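Local coordinates for fat acid-binding protein (Eubacterium ventriosum, PDB 3NYI), which is a DegV-family protein that holds a stearic acid in the crystal and probably serves to bind fatty acids, at residues Lys226-Asp229 against Asn235-Val238; Thr130-Ile135 against Ser266-Ala271; Cys120-Lys125 against Gln150-Leu155; Glu71-Val76 against Val87-Ile92. All blocks are in the same frame, centred on the assembly; numbering follows the deposited sequence.

Interaction 1: residues Lys226-Asp229 against Asn235-Val238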
loop_
_atom_site.group_PDB
_atom_site.type_symbol
_atom_site.label_atom_id
_atom_site.label_comp_id
_atom_site.label_asym_id
_atom_site.label_seq_id
_atom_site.Cartn_x
_atom_site.Cartn_y
_atom_site.Cartn_z
ATOM N N LYS A 226 -20.775 -3.968 2.969
ATOM C CA LYS A 226 -21.171 -5.331 2.651
ATOM C C LYS A 226 -20.104 -6.348 3.066
ATOM O O LYS A 226 -20.405 -7.373 3.664
ATOM C CB LYS A 226 -21.473 -5.444 1.153
ATOM C CG LYS A 226 -21.785 -6.853 0.681
ATOM C CD LYS A 226 -22.006 -6.894 -0.834
ATOM C CE LYS A 226 -22.416 -8.289 -1.296
ATOM N NZ LYS A 226 -23.688 -8.712 -0.648
ATOM N N TYR A 227 -18.846 -6.072 2.743
ATOM C CA TYR A 227 -17.774 -6.968 3.120
ATOM C C TYR A 227 -17.601 -7.051 4.643
ATOM O O TYR A 227 -17.440 -8.142 5.209
ATOM C CB TYR A 227 -16.456 -6.494 2.476
ATOM C CG TYR A 227 -15.269 -7.318 2.886
ATOM C CD1 TYR A 227 -15.050 -8.571 2.323
ATOM C CD2 TYR A 227 -14.358 -6.847 3.833
ATOM C CE1 TYR A 227 -13.957 -9.346 2.691
ATOM C CE2 TYR A 227 -13.238 -7.617 4.204
ATOM C CZ TYR A 227 -13.054 -8.865 3.629
ATOM O OH TYR A 227 -11.960 -9.643 3.970
ATOM N N LEU A 228 -17.623 -5.903 5.312
ATOM C CA LEU A 228 -17.455 -5.903 6.762
ATOM C C LEU A 228 -18.619 -6.604 7.459
ATOM O O LEU A 228 -18.414 -7.370 8.399
ATOM C CB LEU A 228 -17.264 -4.487 7.311
ATOM C CG LEU A 228 -15.917 -3.867 6.907
ATOM C CD1 LEU A 228 -15.866 -2.393 7.280
ATOM C CD2 LEU A 228 -14.757 -4.629 7.555
ATOM N N ASP A 229 -19.834 -6.349 6.993
ATOM C CA ASP A 229 -21.006 -6.991 7.582
ATOM C C ASP A 229 -20.974 -8.505 7.421
ATOM O O ASP A 229 -21.328 -9.243 8.342
ATOM C CB ASP A 229 -22.286 -6.405 7.001
ATOM C CG ASP A 229 -22.512 -4.977 7.452
ATOM O OD1 ASP A 229 -21.750 -4.523 8.343
ATOM O OD2 ASP A 229 -23.426 -4.312 6.916
ATOM N N ASN A 235 -14.272 -7.410 14.066
ATOM C CA ASN A 235 -13.008 -8.125 14.012
ATOM C C ASN A 235 -11.983 -7.511 13.063
ATOM O O ASN A 235 -10.938 -8.105 12.844
ATOM C CB ASN A 235 -13.231 -9.605 13.706
ATOM C CG ASN A 235 -13.931 -10.340 14.859
ATOM O OD1 ASN A 235 -13.922 -9.886 16.016
ATOM N ND2 ASN A 235 -14.531 -11.476 14.550
ATOM N N PHE A 236 -12.287 -6.329 12.532
ATOM C CA PHE A 236 -11.397 -5.652 11.562
ATOM C C PHE A 236 -10.840 -4.316 12.051
ATOM O O PHE A 236 -11.478 -3.615 12.837
ATOM C CB PHE A 236 -12.134 -5.407 10.237
ATOM C CG PHE A 236 -12.322 -6.643 9.420
ATOM C CD1 PHE A 236 -11.494 -6.909 8.346
ATOM C CD2 PHE A 236 -13.329 -7.553 9.742
ATOM C CE1 PHE A 236 -11.656 -8.076 7.594
ATOM C CE2 PHE A 236 -13.507 -8.709 8.985
ATOM C CZ PHE A 236 -12.668 -8.978 7.928
ATOM N N ILE A 237 -9.638 -3.993 11.580
ATOM C CA ILE A 237 -9.055 -2.657 11.675
ATOM C C ILE A 237 -9.407 -1.897 10.399
ATOM O O ILE A 237 -9.367 -2.463 9.320
ATOM C CB ILE A 237 -7.513 -2.757 11.744
ATOM C CG1 ILE A 237 -7.089 -3.478 13.026
ATOM C CG2 ILE A 237 -6.867 -1.369 11.641
ATOM C CD1 ILE A 237 -7.559 -2.778 14.303
ATOM N N VAL A 238 -9.751 -0.620 10.506
ATOM C CA VAL A 238 -10.123 0.149 9.323
ATOM C C VAL A 238 -9.317 1.458 9.260
ATOM O O VAL A 238 -9.209 2.173 10.262
ATOM C CB VAL A 238 -11.631 0.453 9.316
ATOM C CG1 VAL A 238 -12.029 1.167 8.049
ATOM C CG2 VAL A 238 -12.433 -0.835 9.477
#

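Interaction 2: residues Thr130-Ile135 against Ser266-Ala271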
loop_
_atom_site.group_PDB
_atom_site.type_symbol
_atom_site.label_atom_id
_atom_site.label_comp_id
_atom_site.label_asym_id
_atom_site.label_seq_id
_atom_site.Cartn_x
_atom_site.Cartn_y
_atom_site.Cartn_z
ATOM N N THR A 130 -3.342 -1.161 2.737
ATOM C CA THR A 130 -3.384 -2.535 3.236
ATOM C C THR A 130 -1.986 -3.080 3.466
ATOM O O THR A 130 -1.805 -3.972 4.251
ATOM C CB THR A 130 -4.176 -3.522 2.339
ATOM O OG1 THR A 130 -3.907 -3.249 0.963
ATOM C CG2 THR A 130 -5.715 -3.433 2.604
ATOM N N GLN A 131 -0.990 -2.560 2.749
ATOM C CA GLN A 131 0.362 -2.924 3.061
ATOM C C GLN A 131 0.715 -2.331 4.418
ATOM O O GLN A 131 1.341 -2.998 5.236
ATOM C CB GLN A 131 1.338 -2.416 1.979
ATOM C CG GLN A 131 2.738 -3.011 2.094
ATOM C CD GLN A 131 3.587 -2.583 0.901
ATOM O OE1 GLN A 131 3.046 -2.225 -0.149
ATOM N NE2 GLN A 131 4.909 -2.605 1.059
ATOM N N ALA A 132 0.311 -1.083 4.667
ATOM C CA ALA A 132 0.512 -0.477 5.993
ATOM C C ALA A 132 -0.226 -1.256 7.112
ATOM O O ALA A 132 0.335 -1.514 8.193
ATOM C CB ALA A 132 0.069 0.982 5.974
ATOM N N LEU A 133 -1.469 -1.644 6.841
ATOM C CA LEU A 133 -2.244 -2.445 7.819
ATOM C C LEU A 133 -1.580 -3.783 8.134
ATOM O O LEU A 133 -1.559 -4.215 9.289
ATOM C CB LEU A 133 -3.670 -2.688 7.308
ATOM C CG LEU A 133 -4.565 -1.449 7.378
ATOM C CD1 LEU A 133 -5.856 -1.661 6.593
ATOM C CD2 LEU A 133 -4.861 -1.093 8.854
ATOM N N LEU A 134 -1.043 -4.449 7.107
ATOM C CA LEU A 134 -0.384 -5.729 7.333
ATOM C C LEU A 134 0.890 -5.554 8.153
ATOM O O LEU A 134 1.135 -6.295 9.096
ATOM C CB LEU A 134 -0.061 -6.437 6.011
ATOM C CG LEU A 134 0.592 -7.813 6.178
ATOM C CD1 LEU A 134 -0.422 -8.832 6.733
ATOM C CD2 LEU A 134 1.175 -8.309 4.849
ATOM N N ILE A 135 1.719 -4.583 7.780
ATOM C CA ILE A 135 2.917 -4.330 8.544
ATOM C C ILE A 135 2.561 -4.038 9.998
ATOM O O ILE A 135 3.176 -4.559 10.924
ATOM C CB ILE A 135 3.710 -3.161 7.953
ATOM C CG1 ILE A 135 4.333 -3.600 6.627
ATOM C CG2 ILE A 135 4.786 -2.743 8.914
ATOM C CD1 ILE A 135 4.802 -2.410 5.729
ATOM N N SER A 266 -6.095 5.400 13.398
ATOM C CA SER A 266 -5.484 6.548 12.744
ATOM C C SER A 266 -4.005 6.354 12.447
ATOM O O SER A 266 -3.462 7.000 11.548
ATOM C CB SER A 266 -5.712 7.818 13.571
ATOM O OG SER A 266 -5.239 7.637 14.889
ATOM N N GLU A 267 -3.350 5.471 13.193
ATOM C CA GLU A 267 -1.927 5.236 12.972
ATOM C C GLU A 267 -1.649 4.780 11.543
ATOM O O GLU A 267 -0.595 5.089 10.979
ATOM C CB GLU A 267 -1.375 4.199 13.954
ATOM C CG GLU A 267 -0.818 4.776 15.239
ATOM C CD GLU A 267 0.206 3.850 15.889
ATOM O OE1 GLU A 267 1.358 4.290 16.090
ATOM O OE2 GLU A 267 -0.136 2.680 16.182
ATOM N N THR A 268 -2.602 4.053 10.965
ATOM C CA THR A 268 -2.421 3.480 9.627
ATOM C C THR A 268 -3.247 4.153 8.531
ATOM O O THR A 268 -3.342 3.639 7.420
ATOM C CB THR A 268 -2.653 1.956 9.615
ATOM O OG1 THR A 268 -3.797 1.631 10.423
ATOM C CG2 THR A 268 -1.415 1.236 10.181
ATOM N N ASN A 269 -3.846 5.299 8.839
ATOM C CA ASN A 269 -4.354 6.167 7.788
ATOM C C ASN A 269 -3.135 6.576 6.961
ATOM O O ASN A 269 -2.052 6.722 7.507
ATOM C CB ASN A 269 -4.997 7.432 8.375
ATOM C CG ASN A 269 -6.354 7.162 8.999
ATOM O OD1 ASN A 269 -6.934 6.094 8.799
ATOM N ND2 ASN A 269 -6.869 8.135 9.756
ATOM N N VAL A 270 -3.296 6.750 5.660
ATOM C CA VAL A 270 -2.145 7.148 4.847
ATOM C C VAL A 270 -2.454 8.272 3.881
ATOM O O VAL A 270 -3.558 8.366 3.342
ATOM C CB VAL A 270 -1.578 5.964 4.042
ATOM C CG1 VAL A 270 -1.002 4.902 4.981
ATOM C CG2 VAL A 270 -2.650 5.377 3.098
ATOM N N ALA A 271 -1.461 9.126 3.659
ATOM C CA ALA A 271 -1.476 10.000 2.507
ATOM C C ALA A 271 -0.934 9.129 1.380
ATOM O O ALA A 271 0.247 8.768 1.376
ATOM C CB ALA A 271 -0.570 11.207 2.739
#

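Interaction 3: residues Cys120-Lys125 against Gln150-Leu155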
loop_
_atom_site.group_PDB
_atom_site.type_symbol
_atom_site.label_atom_id
_atom_site.label_comp_id
_atom_site.label_asym_id
_atom_site.label_seq_id
_atom_site.Cartn_x
_atom_site.Cartn_y
_atom_site.Cartn_z
ATOM N N CYS A 120 13.948 -12.604 6.128
ATOM C CA CYS A 120 12.678 -13.117 5.629
ATOM C C CYS A 120 12.026 -12.074 4.705
ATOM O O CYS A 120 11.770 -10.948 5.123
ATOM C CB CYS A 120 11.749 -13.449 6.805
ATOM S SG CYS A 120 10.072 -13.856 6.288
ATOM N N VAL A 121 11.787 -12.437 3.449
ATOM C CA VAL A 121 11.200 -11.495 2.489
ATOM C C VAL A 121 9.760 -11.919 2.242
ATOM O O VAL A 121 9.493 -13.078 1.926
ATOM C CB VAL A 121 11.983 -11.456 1.156
ATOM C CG1 VAL A 121 11.292 -10.531 0.138
ATOM C CG2 VAL A 121 13.417 -11.001 1.401
ATOM N N ILE A 122 8.835 -10.981 2.415
ATOM C CA ILE A 122 7.420 -11.272 2.273
ATOM C C ILE A 122 6.760 -10.462 1.161
ATOM O O ILE A 122 6.778 -9.228 1.183
ATOM C CB ILE A 122 6.667 -10.980 3.591
ATOM C CG1 ILE A 122 7.208 -11.857 4.732
ATOM C CG2 ILE A 122 5.149 -11.141 3.396
ATOM C CD1 ILE A 122 6.763 -11.394 6.101
ATOM N N ASP A 123 6.179 -11.169 0.196
ATOM C CA ASP A 123 5.229 -10.577 -0.756
ATOM C C ASP A 123 3.944 -10.255 0.009
ATOM O O ASP A 123 3.134 -11.142 0.288
ATOM C CB ASP A 123 4.936 -11.595 -1.871
ATOM C CG ASP A 123 3.828 -11.141 -2.834
ATOM O OD1 ASP A 123 3.423 -9.957 -2.823
ATOM O OD2 ASP A 123 3.354 -11.998 -3.612
ATOM N N SER A 124 3.751 -8.995 0.369
ATOM C CA SER A 124 2.602 -8.635 1.201
ATOM C C SER A 124 1.249 -8.954 0.554
ATOM O O SER A 124 0.256 -9.130 1.262
ATOM C CB SER A 124 2.638 -7.143 1.560
ATOM O OG SER A 124 2.184 -6.333 0.486
ATOM N N LYS A 125 1.232 -9.018 -0.778
ATOM C CA LYS A 125 0.016 -9.114 -1.588
ATOM C C LYS A 125 -0.872 -7.881 -1.437
ATOM O O LYS A 125 -2.037 -7.899 -1.828
ATOM C CB LYS A 125 -0.798 -10.395 -1.262
ATOM C CG LYS A 125 0.039 -11.667 -1.332
ATOM C CD LYS A 125 -0.804 -12.935 -1.205
ATOM C CE LYS A 125 -1.690 -13.134 -2.429
ATOM N NZ LYS A 125 -2.429 -14.442 -2.390
ATOM N N GLN A 150 5.069 -17.687 15.543
ATOM C CA GLN A 150 3.653 -17.509 15.852
ATOM C C GLN A 150 3.021 -16.469 14.932
ATOM O O GLN A 150 1.873 -16.613 14.514
ATOM C CB GLN A 150 3.463 -17.111 17.312
ATOM C CG GLN A 150 3.973 -18.154 18.295
ATOM C CD GLN A 150 3.867 -17.697 19.733
ATOM O OE1 GLN A 150 4.262 -16.582 20.075
ATOM N NE2 GLN A 150 3.328 -18.561 20.590
ATOM N N ALA A 151 3.776 -15.418 14.620
ATOM C CA ALA A 151 3.257 -14.350 13.778
ATOM C C ALA A 151 3.109 -14.847 12.345
ATOM O O ALA A 151 2.122 -14.556 11.669
ATOM C CB ALA A 151 4.173 -13.123 13.834
HETATM N N MSE A 152 4.099 -15.601 11.878
HETATM C CA MSE A 152 4.074 -16.093 10.508
HETATM C C MSE A 152 2.917 -17.064 10.298
HETATM O O MSE A 152 2.367 -17.141 9.210
HETATM C CB MSE A 152 5.410 -16.745 10.129
HETATM C CG MSE A 152 6.564 -15.753 10.001
HETATM SE SE MSE A 152 6.228 -14.409 8.612
HETATM C CE MSE A 152 5.887 -15.662 7.168
ATOM N N SER A 153 2.537 -17.792 11.342
ATOM C CA SER A 153 1.411 -18.720 11.238
ATOM C C SER A 153 0.068 -18.004 11.068
ATOM O O SER A 153 -0.952 -18.641 10.795
ATOM C CB SER A 153 1.344 -19.638 12.464
ATOM O OG SER A 153 0.737 -18.972 13.560
ATOM N N LYS A 154 0.054 -16.690 11.256
ATOM C CA LYS A 154 -1.178 -15.917 11.056
ATOM C C LYS A 154 -1.142 -15.098 9.776
ATOM O O LYS A 154 -2.161 -14.542 9.347
ATOM C CB LYS A 154 -1.449 -15.008 12.249
ATOM C CG LYS A 154 -1.549 -15.782 13.567
ATOM C CD LYS A 154 -1.866 -14.869 14.730
ATOM C CE LYS A 154 -1.761 -15.623 16.057
ATOM N NZ LYS A 154 -2.608 -16.849 16.064
ATOM N N LEU A 155 0.033 -15.028 9.158
ATOM C CA LEU A 155 0.218 -14.160 8.001
ATOM C C LEU A 155 -0.734 -14.441 6.828
ATOM O O LEU A 155 -1.303 -13.515 6.267
ATOM C CB LEU A 155 1.669 -14.227 7.514
ATOM C CG LEU A 155 2.081 -13.029 6.666
ATOM C CD1 LEU A 155 2.224 -11.794 7.560
ATOM C CD2 LEU A 155 3.381 -13.341 5.942
#

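Interaction 4: residues Glu71-Val76 against Val87-Ile92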
loop_
_atom_site.group_PDB
_atom_site.type_symbol
_atom_site.label_atom_id
_atom_site.label_comp_id
_atom_site.label_asym_id
_atom_site.label_seq_id
_atom_site.Cartn_x
_atom_site.Cartn_y
_atom_site.Cartn_z
ATOM N N GLU A 71 20.608 -3.632 -5.188
ATOM C CA GLU A 71 21.638 -3.080 -4.297
ATOM C C GLU A 71 21.064 -2.262 -3.141
ATOM O O GLU A 71 21.613 -2.275 -2.033
ATOM C CB GLU A 71 22.634 -2.208 -5.075
ATOM C CG GLU A 71 23.353 -2.919 -6.198
ATOM C CD GLU A 71 23.738 -1.971 -7.324
ATOM O OE1 GLU A 71 24.915 -1.985 -7.751
ATOM O OE2 GLU A 71 22.859 -1.202 -7.777
ATOM N N SER A 72 19.967 -1.546 -3.396
ATOM C CA SER A 72 19.290 -0.755 -2.358
ATOM C C SER A 72 18.776 -1.611 -1.200
ATOM O O SER A 72 18.971 -1.284 -0.027
ATOM C CB SER A 72 18.119 0.029 -2.951
ATOM O OG SER A 72 18.596 1.075 -3.771
ATOM N N TYR A 73 18.094 -2.693 -1.536
ATOM C CA TYR A 73 17.697 -3.670 -0.529
ATOM C C TYR A 73 18.930 -4.271 0.151
ATOM O O TYR A 73 18.987 -4.370 1.368
ATOM C CB TYR A 73 16.908 -4.794 -1.176
ATOM C CG TYR A 73 15.432 -4.510 -1.391
ATOM C CD1 TYR A 73 14.895 -4.429 -2.672
ATOM C CD2 TYR A 73 14.572 -4.359 -0.310
ATOM C CE1 TYR A 73 13.534 -4.191 -2.874
ATOM C CE2 TYR A 73 13.216 -4.121 -0.500
ATOM C CZ TYR A 73 12.705 -4.042 -1.781
ATOM O OH TYR A 73 11.353 -3.813 -1.947
ATOM N N ALA A 74 19.908 -4.682 -0.654
ATOM C CA ALA A 74 21.066 -5.402 -0.134
ATOM C C ALA A 74 21.831 -4.589 0.916
ATOM O O ALA A 74 22.233 -5.126 1.940
ATOM C CB ALA A 74 22.009 -5.809 -1.273
ATOM N N ASP A 75 22.043 -3.305 0.651
ATOM C CA ASP A 75 22.735 -2.443 1.610
ATOM C C ASP A 75 21.977 -2.330 2.946
ATOM O O ASP A 75 22.583 -2.308 4.018
ATOM C CB ASP A 75 23.000 -1.061 1.008
ATOM C CG ASP A 75 24.043 -1.092 -0.123
ATOM O OD1 ASP A 75 24.762 -2.104 -0.294
ATOM O OD2 ASP A 75 24.144 -0.085 -0.850
ATOM N N VAL A 76 20.651 -2.270 2.890
ATOM C CA VAL A 76 19.860 -2.263 4.121
ATOM C C VAL A 76 19.963 -3.611 4.839
ATOM O O VAL A 76 20.266 -3.662 6.038
ATOM C CB VAL A 76 18.388 -1.899 3.835
ATOM C CG1 VAL A 76 17.527 -2.061 5.089
ATOM C CG2 VAL A 76 18.307 -0.478 3.296
ATOM N N VAL A 87 16.026 -9.951 9.995
ATOM C CA VAL A 87 15.335 -8.960 9.176
ATOM C C VAL A 87 14.033 -9.515 8.614
ATOM O O VAL A 87 13.988 -10.646 8.138
ATOM C CB VAL A 87 16.234 -8.506 7.990
ATOM C CG1 VAL A 87 15.431 -7.644 7.018
ATOM C CG2 VAL A 87 17.454 -7.765 8.491
ATOM N N VAL A 88 12.968 -8.720 8.671
ATOM C CA VAL A 88 11.741 -9.070 7.975
ATOM C C VAL A 88 11.351 -7.957 7.024
ATOM O O VAL A 88 11.177 -6.816 7.434
ATOM C CB VAL A 88 10.561 -9.299 8.955
ATOM C CG1 VAL A 88 9.374 -9.822 8.192
ATOM C CG2 VAL A 88 10.965 -10.280 10.040
ATOM N N CYS A 89 11.192 -8.296 5.749
ATOM C CA CYS A 89 11.001 -7.288 4.717
ATOM C C CYS A 89 9.699 -7.483 3.930
ATOM O O CYS A 89 9.503 -8.534 3.324
ATOM C CB CYS A 89 12.204 -7.320 3.767
ATOM S SG CYS A 89 12.097 -6.157 2.402
ATOM N N PHE A 90 8.828 -6.469 3.936
ATOM C CA PHE A 90 7.557 -6.514 3.194
ATOM C C PHE A 90 7.641 -5.721 1.894
ATOM O O PHE A 90 8.218 -4.639 1.851
ATOM C CB PHE A 90 6.423 -5.909 4.023
ATOM C CG PHE A 90 6.119 -6.658 5.272
ATOM C CD1 PHE A 90 5.074 -7.573 5.305
ATOM C CD2 PHE A 90 6.864 -6.443 6.426
ATOM C CE1 PHE A 90 4.780 -8.271 6.464
ATOM C CE2 PHE A 90 6.576 -7.133 7.592
ATOM C CZ PHE A 90 5.533 -8.052 7.612
ATOM N N THR A 91 7.039 -6.246 0.834
ATOM C CA THR A 91 7.030 -5.529 -0.429
ATOM C C THR A 91 5.617 -5.431 -0.944
ATOM O O THR A 91 4.721 -6.168 -0.508
ATOM C CB THR A 91 7.868 -6.238 -1.521
ATOM O OG1 THR A 91 7.215 -7.448 -1.914
ATOM C CG2 THR A 91 9.247 -6.576 -1.006
ATOM N N ILE A 92 5.430 -4.513 -1.882
ATOM C CA ILE A 92 4.174 -4.400 -2.607
ATOM C C ILE A 92 3.885 -5.744 -3.302
ATOM O O ILE A 92 4.812 -6.517 -3.584
ATOM C CB ILE A 92 4.280 -3.248 -3.639
ATOM C CG1 ILE A 92 2.902 -2.863 -4.205
ATOM C CG2 ILE A 92 5.276 -3.624 -4.771
ATOM C CD1 ILE A 92 2.940 -1.607 -5.138
#

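Interaction 1: residues Lys226-Asp229 against Asn235-Val238
Phe236, the first residue of strand 236-242, is met by two side chains from helix 213-231, Leu228 and Tyr227, which approach its ring in quite different ways. Leu228 sends one methyl over a ring face: CD2 lies 4.1 Å from the ring centroid of Phe236 in a CH-pi contact, set off toward the rim beside the CG end, where Leu228 CD2 comes within 3.7 Å of Phe236 CG. With CG of Leu228 beside its backbone N (chi1 -69°), the branch swings from the helix onto the strand. Tyr227 instead presents an edge to the Phe236 face in an offset T-shaped pair, the planes turned 72° apart and the centroids 5.7 Å from each other. Its CE2 comes 3.8 Å from Phe236 CE1, at the far end of the ring from the leucine methyl. The tyrosine hydroxyl is not spent on the phenyl group; Tyr227 OH is hydrogen-bonded to the carbonyl of Ser161. Further along the strand, Leu228 CD1 touches Val238 CG2 more loosely, at 4.4 Å. An alanine in place of Phe236 would remove the ring, and is likely to leave the Leu228 methyl without its aromatic face and the Tyr227 edge without a stacking partner. A large flat apolar residue suits this buried spot because its ring can answer both a methyl and an aromatic edge. The chemistry is thus that of dispersion and weak ring electrostatics, so the helix and the strand that follows it are held here by shape and apolar burial, without a charge or hydrogen bond between them.

Interaction 2: residues Thr130-Ile135 against Ser266-Ala271
Leu133 and Thr268 make the close part of this contact: CD2 of the leucine lies 3.3 Å from OG1 of the threonine and 3.8 Å from its CB, the two side chains crossing at about a right angle. The oxygen placed against this methyl finds its main polar partner in Ser239 OG, on the neighbouring strand, so a small hydroxyl residue can stay buried here. The threonine methyl turns to the helix backbone instead, with Thr268 CG2 3.8 Å from Ala132 O. Its first torsion (chi1 42°) puts OG1 between backbone N and carbonyl carbon and thereby leaves CG2 to face Ala132. Packing is looser at the strand end, where Ala132 CB only just reaches Val270 CG1, at 4.2 Å; alanine's short side chain lets the two backbones come near, 6.1 Å between the CA atoms of Ala132 and Thr268. On the far side of the loop, Ser266 is exposed and Asn269 points away from the helix. The side chain of Val270 lies about 6 Å from the bound stearic acid. A helix laid against the loop leading into strand 270-271, an outer strand of the second sheet, is consistent with the two-domain DegV fold, the fatty acid probably held where the domains meet.

Interaction 3: residues Cys120-Lys125 against Gln150-Leu155
Ile122 lies in the extended strand 119-123, while Met152 and Leu155, which it touches, lie three residues apart on helix 148-161. At Asp123 the chain turns: Asp123 OD1 accepts from Lys125 N at 3.1 Å, forming an Asx turn, with the donor well above the carboxylate plane (59° out of it), and Lys125 takes a positive phi of 63°. On the other segment the backbone bonds run to the third residue back, as from Leu155 N to Met152 O at 3.1 Å, and Ser153 OG adds a 2.8 Å bond to Gln150 O. The strand runs parallel to strand 87-91 in the mixed sheet of an alpha/beta domain: its backbone pairs with Cys89 and Thr91, the Ser124 hydroxyl also bonds to the Thr91 carbonyl, and helix 148-161 lies over one face of this sheet, while Val121 on the other face meets helix 99-113. Ile122, beta-branched and apolar, suits an extended strand that must offer two methyls to a helix. Its CG2 meets Leu155 CD2 tip to tip at 3.8 Å, and its CD1 reaches the same leucine methyl at 3.9 Å, so one CD2 is touched by both ends of the isoleucine. CG of Leu155 lies opposite its own backbone N (chi1 -159°), which carries that methyl across to the sheet. Met152, a selenomethionine in this crystal, bends at both of its later torsions and brings SE to 4.0 Å from Ile122 CD1, its flexible chain ending tip to tip with the isoleucine on the more exposed side of the contact.

Interaction 4: residues Glu71-Val76 against Val87-Ile92
As part of a helix-strand unit of an alpha/beta domain, Tyr73 of helix 70-81 lies on Cys89 and Thr91 of strand 87-91, the next strand in the chain. CB of Tyr73 leaves the helix beside the strand rather than at it, but the ring reaches back. Tyr73 CE2 is 3.7 Å from Cys89 SG, and the sulfur stands 4.8 Å from the ring centroid, 63° off its normal, an oblique sulfur-aromatic contact. A small, polarisable thiol suits this spot, packing obliquely against the ring. Two residues on, Thr91 CG2 meets Tyr73 OH at 3.6 Å, side chains crossing at about a right angle. The hydroxyl itself is hydrogen-bonded to Ser99 OG. Thr91 OG1 donates to Ile92 O (3.1 Å), which probably helps to fix the threonine's rotation and keep its methyl against the tyrosine oxygen. A glycine in place of Thr91 would probably leave Tyr73 OH without this methyl and the Ile92 carbonyl without its hydroxyl donor. Tyr73 is wedged further against Ala103 and Ala106 of helix 99-113 and against Val28 of strand 25-33, while Asp10 of strand 6-10 touches both Tyr73 and Thr91.

From the N terminus, interaction 4 closes the first and short loop, bringing helix 70-81 back against strand 87-91. The chain then passes helix 99-113 to strand 119-123, next to 87-91 in the same sheet, where interaction 3 opens; it closes on helix 148-161. Interaction 2 opens inside that span, on helix 128-143, and closes only at 266-271, so the two cross. Interaction 1 is nested within the long loop of interaction 2 and joins strand 236-242, the neighbour of 270-271, to the helix before it. Helix 128-143 thus bridges the two sheets: Ile135 and Leu134 pack on Phe90, and Leu133 on Ile237.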